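PDB 6SCE: uncharacterized protein from Thermus thermophilus HB8, which probably acts as a CRISPR defence nuclease that cuts DNA when activated by cyclic oligoadenylate in the type III response. Local coordinates for residues L293-V298 against D359-V364. Residues are numbered along the deposited sequence; the frame is centred on the assembly and turned at random. Where two conformers were deposited one is given.
Sequences LLLALV and DLLAPV
Leu293 and Leu295, on the same face of strand 293-297, pack their end methyls against Val364 and Leu361 of helix 354-370. The four side chains form a zigzag of methyl groups. Leu293 reaches across with CD2, 3.9 Å from CG1 of Val364, the two chains meeting at a slant. That valine methyl points into the shallow dip between the two leucines and also lies 4.2 Å from CD2 of Leu295. Val364 CG1 is swung anti to the backbone N (chi1 169°), which directs this branch at the strand. In turn, CD2 of Leu295 is the bump that faces the groove between Val364 and Leu361, one helical turn apart, and stands 4.3 Å from CD2 of Leu361. No hydrogen bond links the segments; all four residues are buried and the join is wholly apolar.

The strand and helix run nearly antiparallel, at 171°, with axes 10.9 Å apart at closest approach, and the order of contacts is reversed along the two: Leu293 meets Val364, and Leu295 meets both Val364 and Leu361. Leu361 O receives a weak bond from Val364 N beside the kink at Pro363. The layer extends over Tyr318 and Leu320 of the adjoining strand 316-321, while Leu390 of helix 384-393 flanks Leu361. Strand 293-297 also pairs in parallel with strand 375-378, into which helix 354-370 leads. This helix therefore covers the sheet within the crossover from edge strand 342-347 back to 375-378, an arrangement consistent with the Rossmann-like alpha/beta fold of a CARF domain.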
loop_
_atom_site.group_PDB
_atom_site.type_symbol
_atom_site.label_atom_id
_atom_site.label_comp_id
_atom_site.label_asym_id
_atom_site.label_seq_id
_atom_site.Cartn_x
_atom_site.Cartn_y
_atom_site.Cartn_z
ATOM N N LEU A 293 -4.910 12.206 -22.560
ATOM C CA LEU A 293 -3.825 11.341 -22.143
ATOM C C LEU A 293 -3.757 11.290 -20.632
ATOM O O LEU A 293 -4.003 12.296 -19.962
ATOM C CB LEU A 293 -2.491 11.928 -22.561
ATOM C CG LEU A 293 -1.887 11.598 -23.899
ATOM C CD1 LEU A 293 -2.852 11.917 -25.002
ATOM C CD2 LEU A 293 -0.609 12.394 -24.050
ATOM N N LEU A 294 -3.375 10.132 -20.122
ATOM C CA LEU A 294 -3.016 9.973 -18.704
ATOM C C LEU A 294 -1.609 9.421 -18.640
ATOM O O LEU A 294 -1.307 8.394 -19.254
ATOM C CB LEU A 294 -3.967 9.033 -17.995
ATOM C CG LEU A 294 -3.649 8.662 -16.538
ATOM C CD1 LEU A 294 -3.539 9.920 -15.679
ATOM C CD2 LEU A 294 -4.700 7.718 -15.992
ATOM N N LEU A 295 -0.755 10.110 -17.902
ATOM C CA LEU A 295 0.589 9.658 -17.603
ATOM C C LEU A 295 0.656 9.292 -16.122
ATOM O O LEU A 295 0.213 10.058 -15.281
ATOM C CB LEU A 295 1.598 10.755 -17.873
ATOM C CG LEU A 295 1.425 11.602 -19.123
ATOM C CD1 LEU A 295 2.555 12.617 -19.188
ATOM C CD2 LEU A 295 1.373 10.739 -20.340
ATOM N N ALA A 296 1.196 8.119 -15.825
ATOM C CA ALA A 296 1.279 7.653 -14.453
ATOM C C ALA A 296 2.400 6.653 -14.260
ATOM O O ALA A 296 2.803 5.953 -15.217
ATOM C CB ALA A 296 -0.044 7.010 -14.035
ATOM N N LEU A 297 2.904 6.591 -13.021
ATOM C CA LEU A 297 3.780 5.518 -12.585
ATOM C C LEU A 297 2.876 4.383 -12.092
ATOM O O LEU A 297 1.674 4.604 -11.888
ATOM C CB LEU A 297 4.740 6.064 -11.514
ATOM C CG LEU A 297 5.365 7.261 -12.254
ATOM C CD1 LEU A 297 5.275 8.613 -11.586
ATOM C CD2 LEU A 297 6.727 6.950 -12.845
ATOM N N VAL A 298 3.428 3.174 -11.936
ATOM C CA VAL A 298 2.701 2.064 -11.357
ATOM C C VAL A 298 3.466 1.618 -10.126
ATOM O O VAL A 298 4.683 1.414 -10.161
ATOM C CB VAL A 298 2.493 0.899 -12.348
ATOM C CG1 VAL A 298 1.800 -0.271 -11.656
ATOM C CG2 VAL A 298 1.648 1.361 -13.521
ATOM N N ASP A 359 12.851 11.904 -19.411
ATOM C CA ASP A 359 13.254 11.838 -20.822
ATOM C C ASP A 359 12.314 10.989 -21.652
ATOM O O ASP A 359 12.074 11.282 -22.827
ATOM C CB ASP A 359 14.685 11.351 -20.928
ATOM C CG ASP A 359 15.677 12.378 -20.446
ATOM O OD1 ASP A 359 15.285 13.534 -20.158
ATOM O OD2 ASP A 359 16.854 12.016 -20.329
ATOM N N LEU A 360 11.728 9.968 -21.037
ATOM C CA LEU A 360 10.713 9.180 -21.712
ATOM C C LEU A 360 9.457 9.982 -21.942
ATOM O O LEU A 360 8.813 9.834 -22.991
ATOM C CB LEU A 360 10.351 7.935 -20.895
ATOM C CG LEU A 360 11.308 6.755 -20.985
ATOM C CD1 LEU A 360 11.074 5.778 -19.833
ATOM C CD2 LEU A 360 11.083 6.051 -22.319
ATOM N N LEU A 361 9.055 10.802 -20.959
ATOM C CA LEU A 361 7.767 11.467 -21.063
ATOM C C LEU A 361 7.760 12.868 -21.673
ATOM O O LEU A 361 6.728 13.277 -22.207
ATOM C CB LEU A 361 7.005 11.436 -19.725
ATOM C CG LEU A 361 6.543 10.043 -19.319
ATOM C CD1 LEU A 361 5.937 10.057 -17.921
ATOM C CD2 LEU A 361 5.514 9.511 -20.285
ATOM N N ALA A 362 8.872 13.587 -21.616
ATOM C CA ALA A 362 8.924 14.947 -22.137
ATOM C C ALA A 362 8.389 15.047 -23.575
ATOM O O ALA A 362 7.518 15.897 -23.861
ATOM C CB ALA A 362 10.325 15.530 -22.013
ATOM N N PRO A 363 8.857 14.175 -24.471
ATOM C CA PRO A 363 8.378 14.261 -25.860
ATOM C C PRO A 363 6.889 13.965 -26.030
ATOM O O PRO A 363 6.240 14.507 -26.939
ATOM C CB PRO A 363 9.213 13.196 -26.591
ATOM C CG PRO A 363 10.370 12.919 -25.699
ATOM C CD PRO A 363 9.853 13.111 -24.307
ATOM N N VAL A 364 6.346 13.113 -25.160
ATOM C CA VAL A 364 4.945 12.753 -25.211
ATOM C C VAL A 364 4.128 13.978 -24.790
ATOM O O VAL A 364 3.166 14.368 -25.448
ATOM C CB VAL A 364 4.660 11.529 -24.296
ATOM C CG1 VAL A 364 3.173 11.286 -24.111
ATOM C CG2 VAL A 364 5.377 10.301 -24.808
#